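Local coordinates for protein adenosine 5'-monophosphoramidase HNT1 (Candida albicans, PDB 6IQ1) that probably hydrolyses adenosine 5'-monophosphoramidates to AMP and an amine, working as a homodimer of the histidine triad nucleotide-binding (HINT) family, at residues D[18-23]-D[32-37]; D[38-43]-D[73-78]; D[44-49]-D[62-67]. All blocks are in the same frame, centred on the assembly; numbering follows the deposited sequence.

In the fold
The three contacts follow the antiparallel sheet of the HIT domain and the helix 58-74 packed on it. Contact 1 continues the pairing of strands 21-24 and 28-32 into a loop with predicted AMP-binding residues; its centre is about 11 Å from that of contact 2, and Asp33 N probably bonds to His41 O (2.8 Å). Contacts 2 and 3 join strand 42-46 to Leu75, just past the helix end, and to the helix middle, their centres about 16 Å apart; contact 3, whose His49 binds zinc, is nested in the loop contact 2 closes. Between side chains, the likely nucleophile His106 lies about 6 Å from Pro46 and about 11 Å from Ile34.

Contact 1 (D[18-23]-D[32-37]); sequences PSFKLI and LDIQPI
Phe20 turns the edge of its ring to Ile34, whose branch methyl CG2 lies near the ring plane, 4.1 Å from Phe20 CD2; the two side chains cross at about a right angle. Leu32 comes in obliquely and meets the foot of the same side chain, its CD1 methyl 3.8 Å from Phe20 CB. In Ile34 the longer branch CG1 sits between the backbone N and the carbonyl carbon (chi1 73°), which leaves the CG2 methyl to reach the ring. A beta-branched residue suits this place because it offers a methyl close to the main chain. Under the apolar layer the backbones are tied together: the N-H of Leu32 donates to Phe20 O over 3.1 Å at 156°, continuing the antiparallel pairing of strands 21-24 and 28-32. Leu22 adds a looser touch, its CD1 4.4 Å from Leu32 CD2.

After Leu32 the chain bends into an Asx turn, in which Asp33 OD1 accepts from Gln35 N at 2.8 Å. Asp33 and Ile34 probably bind AMP, as in relatives, so the turn would lie beside the nucleotide. The second subunit also packs here: its Phe130 meets Phe20 edge-to-face and its Leu136 packs on Leu32. Within the chain, Leu22 rests on Leu71 of helix 58-74 and on Val42 of strand 42-46.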
loop_
_atom_site.group_PDB
_atom_site.type_symbol
_atom_site.label_atom_id
_atom_site.label_comp_id
_atom_site.label_asym_id
_atom_site.label_seq_id
_atom_site.Cartn_x
_atom_site.Cartn_y
_atom_site.Cartn_z
ATOM N N PRO D 18 -18.934 -8.630 14.632
ATOM C CA PRO D 18 -19.593 -8.349 13.347
ATOM C C PRO D 18 -18.706 -7.606 12.348
ATOM O O PRO D 18 -17.796 -6.859 12.725
ATOM C CB PRO D 18 -20.781 -7.476 13.766
ATOM C CG PRO D 18 -21.064 -7.856 15.166
ATOM C CD PRO D 18 -19.730 -8.154 15.778
ATOM N N SER D 19 -19.012 -7.797 11.059
ATOM C CA SER D 19 -18.320 -7.120 9.964
ATOM C C SER D 19 -19.136 -7.214 8.676
ATOM O O SER D 19 -19.923 -8.146 8.484
ATOM C CB SER D 19 -16.936 -7.718 9.732
ATOM O OG SER D 19 -17.035 -8.992 9.093
ATOM N N PHE D 20 -18.917 -6.251 7.779
ATOM C CA PHE D 20 -19.567 -6.243 6.465
ATOM C C PHE D 20 -18.633 -6.896 5.444
ATOM O O PHE D 20 -17.823 -6.226 4.797
ATOM C CB PHE D 20 -19.927 -4.819 6.058
ATOM C CG PHE D 20 -20.942 -4.165 6.957
ATOM C CD1 PHE D 20 -22.303 -4.342 6.740
ATOM C CD2 PHE D 20 -20.537 -3.367 8.018
ATOM C CE1 PHE D 20 -23.241 -3.741 7.567
ATOM C CE2 PHE D 20 -21.470 -2.769 8.844
ATOM C CZ PHE D 20 -22.825 -2.957 8.616
ATOM N N LYS D 21 -18.774 -8.211 5.266
ATOM C CA LYS D 21 -17.791 -8.993 4.522
ATOM C C LYS D 21 -17.914 -8.799 3.012
ATOM O O LYS D 21 -19.013 -8.700 2.462
ATOM C CB LYS D 21 -17.928 -10.479 4.858
ATOM C CG LYS D 21 -16.934 -11.368 4.140
ATOM C CD LYS D 21 -17.129 -12.823 4.518
ATOM C CE LYS D 21 -17.967 -13.564 3.489
ATOM N NZ LYS D 21 -17.231 -14.742 2.928
ATOM N N LEU D 22 -16.768 -8.767 2.331
ATOM C CA LEU D 22 -16.754 -8.527 0.900
ATOM C C LEU D 22 -16.135 -9.750 0.239
ATOM O O LEU D 22 -16.820 -10.756 0.044
ATOM C CB LEU D 22 -16.036 -7.200 0.597
ATOM C CG LEU D 22 -16.753 -5.874 0.941
ATOM C CD1 LEU D 22 -15.857 -4.691 0.678
ATOM C CD2 LEU D 22 -18.041 -5.705 0.143
ATOM N N ILE D 23 -14.864 -9.717 -0.111
ATOM C CA ILE D 23 -14.186 -10.850 -0.719
ATOM C C ILE D 23 -13.428 -11.585 0.372
ATOM O O ILE D 23 -12.752 -10.962 1.195
ATOM C CB ILE D 23 -13.250 -10.388 -1.851
ATOM C CG1 ILE D 23 -14.072 -9.962 -3.084
ATOM C CG2 ILE D 23 -12.233 -11.473 -2.205
ATOM C CD1 ILE D 23 -13.232 -9.403 -4.242
ATOM N N LEU D 32 -15.848 -3.802 4.885
ATOM C CA LEU D 32 -16.016 -2.353 4.918
ATOM C C LEU D 32 -15.413 -1.741 6.178
ATOM O O LEU D 32 -15.515 -2.297 7.279
ATOM C CB LEU D 32 -17.495 -1.994 4.864
ATOM C CG LEU D 32 -18.204 -2.061 3.514
ATOM C CD1 LEU D 32 -19.707 -1.796 3.689
ATOM C CD2 LEU D 32 -17.590 -1.081 2.512
ATOM N N ASP D 33 -14.792 -0.575 6.016
ATOM C CA ASP D 33 -14.359 0.193 7.172
ATOM C C ASP D 33 -15.590 0.870 7.760
ATOM O O ASP D 33 -16.265 1.638 7.067
ATOM C CB ASP D 33 -13.288 1.215 6.780
ATOM C CG ASP D 33 -12.579 1.818 7.987
ATOM O OD1 ASP D 33 -13.273 2.320 8.895
ATOM O OD2 ASP D 33 -11.333 1.770 8.045
ATOM N N ILE D 34 -15.909 0.569 9.025
ATOM C CA ILE D 34 -17.117 1.140 9.617
ATOM C C ILE D 34 -16.910 2.541 10.181
ATOM O O ILE D 34 -17.881 3.156 10.645
ATOM C CB ILE D 34 -17.690 0.201 10.694
ATOM C CG1 ILE D 34 -16.813 0.220 11.948
ATOM C CG2 ILE D 34 -17.837 -1.188 10.127
ATOM C CD1 ILE D 34 -17.428 -0.529 13.120
ATOM N N GLN D 35 -15.692 3.078 10.137
ATOM C CA GLN D 35 -15.449 4.510 10.318
ATOM C C GLN D 35 -14.796 5.070 9.058
ATOM O O GLN D 35 -13.674 5.584 9.107
ATOM C CB GLN D 35 -14.574 4.779 11.542
ATOM C CG GLN D 35 -14.958 3.960 12.768
ATOM C CD GLN D 35 -14.016 4.137 13.948
ATOM O OE1 GLN D 35 -13.012 3.441 14.059
ATOM N NE2 GLN D 35 -14.355 5.051 14.848
ATOM N N PRO D 36 -15.478 5.005 7.917
ATOM C CA PRO D 36 -14.805 5.261 6.639
ATOM C C PRO D 36 -14.404 6.722 6.472
ATOM O O PRO D 36 -15.036 7.635 7.014
ATOM C CB PRO D 36 -15.860 4.856 5.604
ATOM C CG PRO D 36 -17.169 5.116 6.290
ATOM C CD PRO D 36 -16.925 4.775 7.742
ATOM N N ILE D 37 -13.310 6.930 5.728
ATOM C CA ILE D 37 -12.902 8.265 5.314
ATOM C C ILE D 37 -13.293 8.553 3.868
ATOM O O ILE D 37 -13.078 9.669 3.381
ATOM C CB ILE D 37 -11.389 8.492 5.529
ATOM C CG1 ILE D 37 -10.558 7.830 4.420
ATOM C CG2 ILE D 37 -10.958 8.022 6.921
ATOM C CD1 ILE D 37 -9.090 8.185 4.469
#

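Contact 2 (D[38-43]-D[73-78]); sequences AEAHVL and KVLKLD
Leu75 reaches across to Ala40 and Val42 with its forked end, and its successive atoms trace the contact. The bond to CB points toward 38-43; with chi1 at -82°, CG stands beside the backbone N and anti to the carbonyl carbon. There CG lies 3.9 Å from Ala40 CB. The two tips then divide: CD2 touches Ala40 twice, at CB and, 3.6 Å away, at the carbonyl oxygen O, while CD1 turns to Val42 and stops 4.3 Å from its CG2. All of this is van der Waals packing. The small methyl of Ala40 lets CG and CD2 come close and leaves CD2 in touch with the backbone carbonyl, and the branched Val42, a residue at home in a strand, gives the other prong an apolar surface.

Both backbones turn here. His41 N bonds to Ala38 O (3.3 Å) as the chain enters strand 42-46. On the other side helix 58-74 is ending: Lys76 N still bonds to Lys73 O, and Lys76 itself has positive phi (68°), which turns the chain out of the helix just after Leu75.

The CB bond of His41 points away from this packing, and its NE2 is hydrogen-bonded to His108 of strand 107-112. Leu75 also packs on Leu109 and Pro111 of that strand, and on Leu140 of the second subunit, whose Leu136 touches Ala40; Val42 also touches Leu71 of helix 58-74.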
loop_
_atom_site.group_PDB
_atom_site.type_symbol
_atom_site.label_atom_id
_atom_site.label_comp_id
_atom_site.label_asym_id
_atom_site.label_seq_id
_atom_site.Cartn_x
_atom_site.Cartn_y
_atom_site.Cartn_z
ATOM N N ALA D 38 -13.856 7.568 3.172
ATOM C CA ALA D 38 -14.469 7.730 1.866
ATOM C C ALA D 38 -15.549 6.676 1.778
ATOM O O ALA D 38 -15.589 5.751 2.587
ATOM C CB ALA D 38 -13.465 7.568 0.719
ATOM N N GLU D 39 -16.385 6.778 0.746
ATOM C CA GLU D 39 -17.628 6.014 0.718
ATOM C C GLU D 39 -17.391 4.509 0.888
ATOM O O GLU D 39 -17.865 3.895 1.861
ATOM C CB GLU D 39 -18.398 6.300 -0.567
ATOM C CG GLU D 39 -19.746 5.616 -0.551
ATOM C CD GLU D 39 -20.604 5.977 -1.726
ATOM O OE1 GLU D 39 -20.147 6.768 -2.586
ATOM O OE2 GLU D 39 -21.744 5.470 -1.780
ATOM N N ALA D 40 -16.682 3.891 -0.045
ATOM C CA ALA D 40 -16.456 2.446 0.043
ATOM C C ALA D 40 -15.034 2.141 0.490
ATOM O O ALA D 40 -14.310 1.383 -0.152
ATOM C CB ALA D 40 -16.759 1.776 -1.291
ATOM N N HIS D 41 -14.616 2.789 1.572
ATOM C CA HIS D 41 -13.369 2.495 2.269
ATOM C C HIS D 41 -13.353 1.028 2.708
ATOM O O HIS D 41 -14.145 0.619 3.564
ATOM C CB HIS D 41 -13.247 3.456 3.456
ATOM C CG HIS D 41 -11.948 3.395 4.198
ATOM N ND1 HIS D 41 -11.608 4.329 5.156
ATOM C CD2 HIS D 41 -10.923 2.517 4.152
ATOM C CE1 HIS D 41 -10.429 4.030 5.667
ATOM N NE2 HIS D 41 -9.990 2.935 5.072
ATOM N N VAL D 42 -12.474 0.224 2.117
ATOM C CA VAL D 42 -12.408 -1.206 2.386
ATOM C C VAL D 42 -11.112 -1.494 3.118
ATOM O O VAL D 42 -10.110 -0.808 2.908
ATOM C CB VAL D 42 -12.505 -2.020 1.079
ATOM C CG1 VAL D 42 -12.323 -3.527 1.333
ATOM C CG2 VAL D 42 -13.833 -1.740 0.397
ATOM N N LEU D 43 -11.148 -2.481 4.017
ATOM C CA LEU D 43 -9.952 -3.022 4.649
ATOM C C LEU D 43 -9.680 -4.401 4.078
ATOM O O LEU D 43 -10.611 -5.139 3.763
ATOM C CB LEU D 43 -10.091 -3.134 6.168
ATOM C CG LEU D 43 -10.458 -1.852 6.898
ATOM C CD1 LEU D 43 -10.854 -2.180 8.311
ATOM C CD2 LEU D 43 -9.307 -0.842 6.854
ATOM N N LYS D 73 -12.594 -3.846 -8.959
ATOM C CA LYS D 73 -13.674 -4.197 -9.881
ATOM C C LYS D 73 -15.036 -4.142 -9.196
ATOM O O LYS D 73 -16.003 -3.641 -9.780
ATOM C CB LYS D 73 -13.446 -5.581 -10.485
ATOM C CG LYS D 73 -12.292 -5.657 -11.478
ATOM C CD LYS D 73 -12.106 -7.086 -11.956
ATOM C CE LYS D 73 -10.670 -7.340 -12.385
ATOM N NZ LYS D 73 -10.568 -8.535 -13.254
ATOM N N VAL D 74 -15.130 -4.651 -7.958
ATOM C CA VAL D 74 -16.374 -4.559 -7.200
ATOM C C VAL D 74 -16.792 -3.109 -7.025
ATOM O O VAL D 74 -17.975 -2.773 -7.144
ATOM C CB VAL D 74 -16.233 -5.253 -5.836
ATOM C CG1 VAL D 74 -17.570 -5.226 -5.126
ATOM C CG2 VAL D 74 -15.714 -6.690 -5.994
ATOM N N LEU D 75 -15.833 -2.224 -6.743
ATOM C CA LEU D 75 -16.130 -0.814 -6.518
ATOM C C LEU D 75 -16.234 -0.003 -7.807
ATOM O O LEU D 75 -16.478 1.200 -7.734
ATOM C CB LEU D 75 -15.061 -0.192 -5.621
ATOM C CG LEU D 75 -15.102 -0.335 -4.104
ATOM C CD1 LEU D 75 -15.157 -1.791 -3.653
ATOM C CD2 LEU D 75 -13.893 0.341 -3.535
ATOM N N LYS D 76 -16.014 -0.619 -8.970
ATOM C CA LYS D 76 -16.085 -0.004 -10.298
ATOM C C LYS D 76 -14.974 1.009 -10.554
ATOM O O LYS D 76 -14.985 1.673 -11.607
ATOM C CB LYS D 76 -17.446 0.659 -10.552
ATOM C CG LYS D 76 -18.584 -0.310 -10.937
ATOM C CD LYS D 76 -19.884 0.460 -11.197
ATOM C CE LYS D 76 -20.694 -0.151 -12.334
ATOM N NZ LYS D 76 -21.648 -1.191 -11.845
ATOM N N LEU D 77 -14.016 1.145 -9.624
ATOM C CA LEU D 77 -12.830 1.966 -9.851
ATOM C C LEU D 77 -12.041 1.532 -11.082
ATOM O O LEU D 77 -11.264 2.331 -11.620
ATOM C CB LEU D 77 -11.907 1.902 -8.635
ATOM C CG LEU D 77 -12.403 2.453 -7.291
ATOM C CD1 LEU D 77 -11.478 2.069 -6.137
ATOM C CD2 LEU D 77 -12.538 3.958 -7.379
ATOM N N ASP D 78 -12.201 0.288 -11.542
ATOM C CA ASP D 78 -11.384 -0.154 -12.666
ATOM C C ASP D 78 -11.854 0.431 -13.986
ATOM O O ASP D 78 -11.199 0.204 -15.007
ATOM C CB ASP D 78 -11.350 -1.687 -12.754
ATOM C CG ASP D 78 -12.670 -2.292 -13.182
ATOM O OD1 ASP D 78 -13.737 -1.786 -12.788
ATOM O OD2 ASP D 78 -12.642 -3.296 -13.920
#

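Contact 3 (D[44-49]-D[62-67]); sequences IIPKHH and SDILPV. With ZN (zinc ion), chain H.
Helix-on-sheet packing of the HIT domain joins 44-46 to 62-67: strand and helix run nearly antiparallel, at 161°, with their axes 8.7 Å apart. Ile44 CG2 serves two partners, Val67 CG1 at 4.1 Å and, more loosely, Ile64 CG2 at 4.4 Å; the side chains of Ile44 and Val67 run alongside one another, pointing opposite ways. The longer branch of Ile64 extends away from its helix, and its CD1 reaches the ring carbon CD of Pro46 at 4.1 Å. Isoleucine suits the seam because its two arms serve different neighbours, CG2 of Ile64 meeting Ile44 and CD1 Pro46. The four residues are buried, and Phe107 of the adjoining strand lies close to Ile64. Pro66, lacking an N-H, coincides with a kink in the helix.

After the strand the chain turns to metal. His49, with CG anti to its backbone N (chi1 177°), places ND1 2.0 Å from the zinc ion, and Cys7, Cys10 and His104 complete the site. Pro46 O accepts from NE2 of His104, linking strand end to metal ligand. A two-cysteine, two-histidine zinc site is thus joined to the histidine triad motif, which His104 opens, beside the helix-covered sheet of the HIT fold.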
loop_
_atom_site.group_PDB
_atom_site.type_symbol
_atom_site.label_atom_id
_atom_site.label_comp_id
_atom_site.label_asym_id
_atom_site.label_seq_id
_atom_site.Cartn_x
_atom_site.Cartn_y
_atom_site.Cartn_z
ATOM N N ILE D 44 -8.397 -4.737 3.950
ATOM C CA ILE D 44 -7.962 -6.011 3.389
ATOM C C ILE D 44 -6.864 -6.546 4.291
ATOM O O ILE D 44 -5.831 -5.889 4.465
ATOM C CB ILE D 44 -7.439 -5.879 1.950
ATOM C CG1 ILE D 44 -8.475 -5.212 1.039
ATOM C CG2 ILE D 44 -7.014 -7.236 1.426
ATOM C CD1 ILE D 44 -8.283 -3.712 0.887
ATOM N N ILE D 45 -7.085 -7.717 4.880
ATOM C CA ILE D 45 -6.166 -8.222 5.898
ATOM C C ILE D 45 -5.736 -9.658 5.604
ATOM O O ILE D 45 -6.533 -10.484 5.124
ATOM C CB ILE D 45 -6.786 -8.108 7.304
ATOM C CG1 ILE D 45 -7.899 -9.136 7.510
ATOM C CG2 ILE D 45 -7.318 -6.678 7.561
ATOM C CD1 ILE D 45 -8.568 -9.006 8.868
ATOM N N PRO D 46 -4.479 -9.994 5.857
ATOM C CA PRO D 46 -4.100 -11.406 5.896
ATOM C C PRO D 46 -4.744 -12.075 7.102
ATOM O O PRO D 46 -4.993 -11.440 8.128
ATOM C CB PRO D 46 -2.574 -11.358 6.026
ATOM C CG PRO D 46 -2.310 -10.073 6.744
ATOM C CD PRO D 46 -3.377 -9.101 6.266
ATOM N N LYS D 47 -5.029 -13.375 6.971
ATOM C CA LYS D 47 -5.626 -14.105 8.088
ATOM C C LYS D 47 -4.596 -14.412 9.166
ATOM O O LYS D 47 -4.933 -14.462 10.356
ATOM C CB LYS D 47 -6.285 -15.382 7.592
ATOM C CG LYS D 47 -7.683 -15.156 7.028
ATOM C CD LYS D 47 -8.048 -16.258 6.022
ATOM C CE LYS D 47 -9.507 -16.166 5.602
ATOM N NZ LYS D 47 -10.002 -17.455 5.019
ATOM N N HIS D 48 -3.348 -14.602 8.766
ATOM C CA HIS D 48 -2.230 -14.717 9.690
ATOM C C HIS D 48 -2.069 -13.439 10.509
ATOM O O HIS D 48 -2.027 -12.333 9.952
ATOM C CB HIS D 48 -0.973 -14.991 8.865
ATOM C CG HIS D 48 0.239 -15.324 9.669
ATOM N ND1 HIS D 48 0.995 -14.365 10.308
ATOM C CD2 HIS D 48 0.857 -16.506 9.894
ATOM C CE1 HIS D 48 2.010 -14.945 10.920
ATOM N NE2 HIS D 48 1.949 -16.244 10.684
ATOM N N HIS D 49 -1.945 -13.579 11.830
ATOM C CA HIS D 49 -1.816 -12.397 12.686
ATOM C C HIS D 49 -0.365 -11.930 12.727
ATOM O O HIS D 49 0.486 -12.571 13.350
ATOM C CB HIS D 49 -2.312 -12.671 14.105
ATOM C CG HIS D 49 -2.132 -11.505 15.027
ATOM N ND1 HIS D 49 -3.134 -10.589 15.273
ATOM C CD2 HIS D 49 -1.053 -11.076 15.726
ATOM C CE1 HIS D 49 -2.687 -9.654 16.094
ATOM N NE2 HIS D 49 -1.427 -9.928 16.386
ATOM N N SER D 62 1.532 -12.352 -0.963
ATOM C CA SER D 62 1.328 -12.512 -2.399
ATOM C C SER D 62 -0.143 -12.437 -2.774
ATOM O O SER D 62 -0.477 -12.064 -3.905
ATOM C CB SER D 62 1.909 -13.841 -2.872
ATOM O OG SER D 62 3.319 -13.758 -2.949
ATOM N N ASP D 63 -1.034 -12.778 -1.847
ATOM C CA ASP D 63 -2.452 -12.852 -2.146
ATOM C C ASP D 63 -3.182 -11.521 -1.950
ATOM O O ASP D 63 -4.285 -11.346 -2.486
ATOM C CB ASP D 63 -3.079 -13.953 -1.284
ATOM C CG ASP D 63 -4.541 -14.136 -1.550
ATOM O OD1 ASP D 63 -4.912 -14.448 -2.696
ATOM O OD2 ASP D 63 -5.333 -13.955 -0.608
ATOM N N ILE D 64 -2.572 -10.566 -1.248
ATOM C CA ILE D 64 -3.274 -9.347 -0.864
ATOM C C ILE D 64 -3.582 -8.469 -2.081
ATOM O O ILE D 64 -4.742 -8.131 -2.343
ATOM C CB ILE D 64 -2.461 -8.595 0.196
ATOM C CG1 ILE D 64 -2.710 -9.241 1.545
ATOM C CG2 ILE D 64 -2.811 -7.087 0.229
ATOM C CD1 ILE D 64 -1.646 -8.916 2.521
ATOM N N LEU D 65 -2.561 -8.059 -2.826
ATOM C CA LEU D 65 -2.815 -7.143 -3.937
ATOM C C LEU D 65 -3.735 -7.715 -5.028
ATOM O O LEU D 65 -4.524 -6.933 -5.591
ATOM C CB LEU D 65 -1.475 -6.671 -4.527
ATOM C CG LEU D 65 -0.660 -5.842 -3.528
ATOM C CD1 LEU D 65 0.661 -5.406 -4.133
ATOM C CD2 LEU D 65 -1.476 -4.644 -3.003
ATOM N N PRO D 66 -3.703 -9.008 -5.376
ATOM C CA PRO D 66 -4.753 -9.510 -6.274
ATOM C C PRO D 66 -6.153 -9.377 -5.689
ATOM O O PRO D 66 -7.106 -9.100 -6.431
ATOM C CB PRO D 66 -4.347 -10.967 -6.498
ATOM C CG PRO D 66 -2.876 -10.926 -6.406
ATOM C CD PRO D 66 -2.597 -9.979 -5.268
ATOM N N VAL D 67 -6.307 -9.513 -4.374
ATOM C CA VAL D 67 -7.618 -9.249 -3.790
ATOM C C VAL D 67 -7.975 -7.767 -3.916
ATOM O O VAL D 67 -9.110 -7.421 -4.280
ATOM C CB VAL D 67 -7.661 -9.726 -2.333
ATOM C CG1 VAL D 67 -8.938 -9.231 -1.655
ATOM C CG2 VAL D 67 -7.529 -11.248 -2.283
HETATM ZN ZN ZN H . -5.012 -10.283 14.643
#